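Local coordinates for protein glutathione-dependent peroxiredoxin (Sinorhizobium meliloti, PDB 3UMA) that probably reduces hydrogen peroxide and organic hydroperoxides to water and alcohols at the expense of glutathione, as a thiol peroxidase of the Prx5 subfamily, at residues V60-P65 and I95-V100; A99-H104 and G145-R150. All coordinates share one frame; numbering follows the deposited sequence.

Interaction 1: V60-P65 and I95-V100; sequences VLFAVP and IAVVAV
Phe62 and Ala96 lie at the middle of a four-bond parallel ladder between two strands of the thioredoxin-fold core of this peroxiredoxin. Phe62 N donates to Ala96 O at 2.9 Å, with an N-H...O angle of 164°, and Ala96 N in turn donates to Val60 O at 3.0 Å. Farther along, Val98 N reaches Phe62 O and Val64 N reaches Val98 O. Residues 60, 62, 96 and 98 thus supply the carbonyls, which is the stepping expected of parallel pairing; the strand directions differ by 24°. Where direct bonding stops, a water takes over, accepting from Val100 N and donating to Val64 O at 2.6 Å.

Packing differs on the two faces. Leu61, Ala63, Ala96 and Val98 form one small aliphatic layer, in which Val98 CG1 touches both Ala63 CB and Leu61 CD1. The other face carries Phe62, whose CG sits between the backbone N and the carbonyl carbon (chi1 64°), a rotation that turns the ring across toward strand 95-99. There Val97 CB lies over one ring face, 3.9 Å from the centroid, in a CH-pi contact, while Ile95 CG2 meets the ring edge in plane. Tyr80 and His76 of helix 70-82 also pack against this ring, and Val64 touches Cys72, the predicted peroxidatic cysteine, which places this face of the strand beside the predicted active site. Val64 CG2 closes the contact, pressing on Ala99 CB at 3.6 Å.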
loop_
_atom_site.group_PDB
_atom_site.type_symbol
_atom_site.label_atom_id
_atom_site.label_comp_id
_atom_site.label_asym_id
_atom_site.label_seq_id
_atom_site.Cartn_x
_atom_site.Cartn_y
_atom_site.Cartn_z
ATOM N N VAL A 60 -3.147 -7.180 4.643
ATOM C CA VAL A 60 -1.778 -6.754 4.375
ATOM C C VAL A 60 -1.845 -5.541 3.453
ATOM O O VAL A 60 -2.361 -5.647 2.347
ATOM C CB VAL A 60 -0.949 -7.870 3.722
ATOM C CG1 VAL A 60 0.351 -7.299 3.105
ATOM C CG2 VAL A 60 -0.617 -8.927 4.754
ATOM N N LEU A 61 -1.394 -4.387 3.947
ATOM C CA LEU A 61 -1.324 -3.179 3.138
ATOM C C LEU A 61 0.128 -2.833 2.869
ATOM O O LEU A 61 0.914 -2.706 3.808
ATOM C CB LEU A 61 -1.984 -1.985 3.852
ATOM C CG LEU A 61 -1.915 -0.619 3.135
ATOM C CD1 LEU A 61 -2.707 -0.616 1.821
ATOM C CD2 LEU A 61 -2.388 0.508 4.024
ATOM N N PHE A 62 0.493 -2.667 1.602
ATOM C CA PHE A 62 1.789 -2.049 1.332
ATOM C C PHE A 62 1.672 -0.792 0.480
ATOM O O PHE A 62 0.832 -0.724 -0.409
ATOM C CB PHE A 62 2.831 -3.045 0.784
ATOM C CG PHE A 62 2.492 -3.634 -0.558
ATOM C CD1 PHE A 62 1.498 -4.604 -0.692
ATOM C CD2 PHE A 62 3.216 -3.268 -1.685
ATOM C CE1 PHE A 62 1.207 -5.159 -1.926
ATOM C CE2 PHE A 62 2.944 -3.837 -2.937
ATOM C CZ PHE A 62 1.942 -4.779 -3.063
ATOM N N ALA A 63 2.516 0.195 0.777
ATOM C CA ALA A 63 2.532 1.447 0.030
ATOM C C ALA A 63 3.796 1.579 -0.816
ATOM O O ALA A 63 4.883 1.181 -0.393
ATOM C CB ALA A 63 2.405 2.617 0.949
ATOM N N VAL A 64 3.645 2.171 -1.998
ATOM C CA VAL A 64 4.777 2.384 -2.913
ATOM C C VAL A 64 4.879 3.878 -3.281
ATOM O O VAL A 64 3.853 4.571 -3.365
ATOM C CB VAL A 64 4.650 1.507 -4.201
ATOM C CG1 VAL A 64 4.613 0.004 -3.870
ATOM C CG2 VAL A 64 3.387 1.875 -5.006
ATOM N N PRO A 65 6.113 4.388 -3.487
ATOM C CA PRO A 65 6.262 5.746 -4.010
ATOM C C PRO A 65 5.585 5.963 -5.364
ATOM O O PRO A 65 5.072 7.034 -5.605
ATOM C CB PRO A 65 7.787 5.905 -4.135
ATOM C CG PRO A 65 8.285 5.122 -2.941
ATOM C CD PRO A 65 7.380 3.885 -2.925
ATOM N N ILE A 95 -5.216 -8.368 0.299
ATOM C CA ILE A 95 -3.967 -7.636 0.104
ATOM C C ILE A 95 -4.235 -6.395 -0.744
ATOM O O ILE A 95 -4.947 -6.470 -1.760
ATOM C CB ILE A 95 -2.877 -8.506 -0.554
ATOM C CG1 ILE A 95 -2.695 -9.828 0.205
ATOM C CG2 ILE A 95 -1.532 -7.725 -0.634
ATOM C CD1 ILE A 95 -1.902 -10.883 -0.576
ATOM N N ALA A 96 -3.663 -5.269 -0.314
ATOM C CA ALA A 96 -3.795 -4.008 -1.030
ATOM C C ALA A 96 -2.461 -3.306 -1.178
ATOM O O ALA A 96 -1.654 -3.322 -0.262
ATOM C CB ALA A 96 -4.761 -3.087 -0.315
ATOM N N VAL A 97 -2.247 -2.700 -2.344
ATOM C CA VAL A 97 -1.187 -1.718 -2.542
ATOM C C VAL A 97 -1.827 -0.337 -2.682
ATOM O O VAL A 97 -2.873 -0.193 -3.310
ATOM C CB VAL A 97 -0.299 -2.066 -3.790
ATOM C CG1 VAL A 97 -1.125 -2.121 -5.089
ATOM C CG2 VAL A 97 0.914 -1.095 -3.919
ATOM N N VAL A 98 -1.213 0.667 -2.072
ATOM C CA VAL A 98 -1.671 2.037 -2.185
ATOM C C VAL A 98 -0.529 2.889 -2.727
ATOM O O VAL A 98 0.638 2.652 -2.386
ATOM C CB VAL A 98 -2.188 2.589 -0.825
ATOM C CG1 VAL A 98 -1.125 2.570 0.241
ATOM C CG2 VAL A 98 -2.776 4.029 -0.960
ATOM N N ALA A 99 -0.860 3.876 -3.564
ATOM C CA ALA A 99 0.149 4.835 -4.086
ATOM C C ALA A 99 -0.491 6.186 -4.320
ATOM O O ALA A 99 -1.698 6.264 -4.593
ATOM C CB ALA A 99 0.735 4.342 -5.365
ATOM N N VAL A 100 0.325 7.242 -4.223
ATOM C CA VAL A 100 -0.082 8.585 -4.612
ATOM C C VAL A 100 0.078 8.685 -6.133
ATOM O O VAL A 100 1.061 9.220 -6.627
ATOM C CB VAL A 100 0.715 9.666 -3.834
ATOM C CG1 VAL A 100 0.296 11.099 -4.249
ATOM C CG2 VAL A 100 0.554 9.451 -2.304
HETATM O O HOH W 1 3.082 7.014 -3.463
#

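Interaction 2: A99-H104 and G145-R150; sequences AVNDLH and GIRSKR
Val100 packs its branched side chain against the backbone of residues 146-148, the tight part of a contact that buries 198 Å² in all. Its CG1, anti to the backbone N (chi1 180°), comes within 3.7 Å of Ile146 O; CG2 lies 3.9 Å from Ser148 N, and CB meets the Arg147 methylene CD. That same Arg147 CD makes the closest approach, 3.4 Å from Val100 O. The two side chains run at a slant to each other. A water bridges the two backbones, accepting from Val100 N at 2.9 Å and from Ser148 N at 3.0 Å, thereby satisfying two backbone N-H groups between segments that have no direct hydrogen bond.

Looseness is confined to the guanidinium and Asn101, on the partly exposed side. Arg147 bends at its second torsion (chi2 -65°), which brings its guanidinium back across Val100; Val100 O sits over one face of that group, 3.7 Å from Arg147 CZ. The polar end has its main partner elsewhere: NH1 donates to Pro65 O. Asn101 stands beside the same NH1, its amide plane turned 77° from the guanidinium. Val100 is also the centre of an inverse gamma turn, which bends the chain away from strand 94-99 before Asp102 N-caps helix 103-113. The geometry is that of a strand-to-helix connection at the C-terminal end of a thioredoxin-fold beta strand, here near the start of helix 70-82, which carries the predicted peroxidatic Cys72.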
loop_
_atom_site.group_PDB
_atom_site.type_symbol
_atom_site.label_atom_id
_atom_site.label_comp_id
_atom_site.label_asym_id
_atom_site.label_seq_id
_atom_site.Cartn_x
_atom_site.Cartn_y
_atom_site.Cartn_z
ATOM N N ALA A 99 -0.860 3.876 -3.564
ATOM C CA ALA A 99 0.149 4.835 -4.086
ATOM C C ALA A 99 -0.491 6.186 -4.320
ATOM O O ALA A 99 -1.698 6.264 -4.593
ATOM C CB ALA A 99 0.735 4.342 -5.365
ATOM N N VAL A 100 0.325 7.242 -4.223
ATOM C CA VAL A 100 -0.082 8.585 -4.612
ATOM C C VAL A 100 0.078 8.685 -6.133
ATOM O O VAL A 100 1.061 9.220 -6.627
ATOM C CB VAL A 100 0.715 9.666 -3.834
ATOM C CG1 VAL A 100 0.296 11.099 -4.249
ATOM C CG2 VAL A 100 0.554 9.451 -2.304
ATOM N N ASN A 101 -0.864 8.066 -6.843
ATOM C CA ASN A 101 -1.030 8.123 -8.302
ATOM C C ASN A 101 -2.529 8.259 -8.580
ATOM O O ASN A 101 -3.356 7.837 -7.752
ATOM C CB ASN A 101 -0.582 6.812 -8.984
ATOM C CG ASN A 101 0.948 6.715 -9.189
ATOM O OD1 ASN A 101 1.530 7.419 -10.023
ATOM N ND2 ASN A 101 1.585 5.839 -8.434
ATOM N N ASP A 102 -2.880 8.788 -9.747
ATOM C CA ASP A 102 -4.282 8.888 -10.150
ATOM C C ASP A 102 -4.846 7.489 -10.439
ATOM O O ASP A 102 -4.100 6.512 -10.583
ATOM C CB ASP A 102 -4.425 9.829 -11.366
ATOM C CG ASP A 102 -3.769 9.280 -12.623
ATOM O OD1 ASP A 102 -4.362 8.381 -13.235
ATOM O OD2 ASP A 102 -2.656 9.752 -13.021
ATOM N N LEU A 103 -6.161 7.388 -10.568
ATOM C CA LEU A 103 -6.776 6.065 -10.674
ATOM C C LEU A 103 -6.529 5.384 -12.014
ATOM O O LEU A 103 -6.469 4.158 -12.089
ATOM C CB LEU A 103 -8.274 6.128 -10.301
ATOM C CG LEU A 103 -9.360 6.536 -11.292
ATOM C CD1 LEU A 103 -9.750 5.365 -12.164
ATOM C CD2 LEU A 103 -10.598 7.037 -10.532
ATOM N N HIS A 104 -6.333 6.159 -13.077
ATOM C CA HIS A 104 -6.078 5.541 -14.377
ATOM C C HIS A 104 -4.687 4.903 -14.451
ATOM O O HIS A 104 -4.497 3.852 -15.039
ATOM C CB HIS A 104 -6.261 6.545 -15.516
ATOM C CG HIS A 104 -7.563 7.278 -15.458
ATOM N ND1 HIS A 104 -8.749 6.715 -15.884
ATOM C CD2 HIS A 104 -7.869 8.519 -15.008
ATOM C CE1 HIS A 104 -9.731 7.584 -15.704
ATOM N NE2 HIS A 104 -9.225 8.687 -15.179
ATOM N N GLY A 145 7.737 14.125 -7.113
ATOM C CA GLY A 145 7.120 15.068 -6.169
ATOM C C GLY A 145 6.778 14.395 -4.838
ATOM O O GLY A 145 7.521 13.481 -4.396
ATOM N N ILE A 146 5.674 14.834 -4.214
ATOM C CA ILE A 146 5.219 14.300 -2.929
ATOM C C ILE A 146 4.523 12.965 -3.124
ATOM O O ILE A 146 3.560 12.857 -3.900
ATOM C CB ILE A 146 4.226 15.217 -2.149
ATOM C CG1 ILE A 146 4.706 16.677 -1.995
ATOM C CG2 ILE A 146 3.932 14.607 -0.770
ATOM C CD1 ILE A 146 6.155 16.858 -1.508
ATOM N N ARG A 147 5.021 11.952 -2.426
ATOM C CA ARG A 147 4.523 10.578 -2.563
ATOM C C ARG A 147 4.480 9.905 -1.197
ATOM O O ARG A 147 4.760 10.540 -0.196
ATOM C CB ARG A 147 5.416 9.771 -3.509
ATOM C CG ARG A 147 5.498 10.306 -4.948
ATOM C CD ARG A 147 4.144 10.232 -5.674
ATOM N NE ARG A 147 4.254 10.731 -7.035
ATOM C CZ ARG A 147 4.368 9.955 -8.098
ATOM N NH1 ARG A 147 4.393 8.642 -7.960
ATOM N NH2 ARG A 147 4.458 10.497 -9.304
ATOM N N SER A 148 4.148 8.620 -1.164
ATOM C CA SER A 148 4.223 7.870 0.072
ATOM C C SER A 148 5.621 7.260 0.225
ATOM O O SER A 148 6.193 6.772 -0.755
ATOM C CB SER A 148 3.205 6.721 0.054
ATOM O OG SER A 148 3.215 6.016 1.284
ATOM N N LYS A 149 6.150 7.292 1.447
ATOM C CA LYS A 149 7.207 6.347 1.851
ATOM C C LYS A 149 6.829 4.909 1.495
ATOM O O LYS A 149 5.629 4.552 1.470
ATOM C CB LYS A 149 7.428 6.424 3.362
ATOM C CG LYS A 149 8.142 7.671 3.777
ATOM C CD LYS A 149 8.452 7.684 5.249
ATOM C CE LYS A 149 9.454 8.784 5.510
ATOM N NZ LYS A 149 9.524 9.108 6.951
ATOM N N ARG A 150 7.835 4.080 1.208
ATOM C CA ARG A 150 7.596 2.636 1.080
ATOM C C ARG A 150 7.409 2.010 2.478
ATOM O O ARG A 150 8.217 2.234 3.378
ATOM C CB ARG A 150 8.725 1.955 0.306
ATOM C CG ARG A 150 8.488 0.472 0.011
ATOM C CD ARG A 150 9.614 -0.182 -0.851
ATOM N NE ARG A 150 10.115 0.717 -1.894
ATOM C CZ ARG A 150 9.511 0.971 -3.056
ATOM N NH1 ARG A 150 8.354 0.411 -3.392
ATOM N NH2 ARG A 150 10.059 1.838 -3.884
HETATM O O HOH W 1 3.082 7.014 -3.463
#

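In the fold
From the N terminus, strand 58-64 comes first; the chain then passes through helices 70-82 and 84-88 before returning as strand 94-99, so interaction 1 closes a parallel beta-alpha-beta crossover. Interaction 2 begins where that closure ends, sharing Ala99 and Val100, and closes a second, longer loop that runs through helix 103-113, strand 120-123, helix 128-132 and strand 136-139 to residues 145-150. The loops therefore follow one another, neither enclosing the other. They meet in space as well: Pro65, at the end of the first segment, touches segment 145-150, and strands 58-64 and 147-156 are sheet neighbours. One water belongs to both contacts, tying three chain segments together.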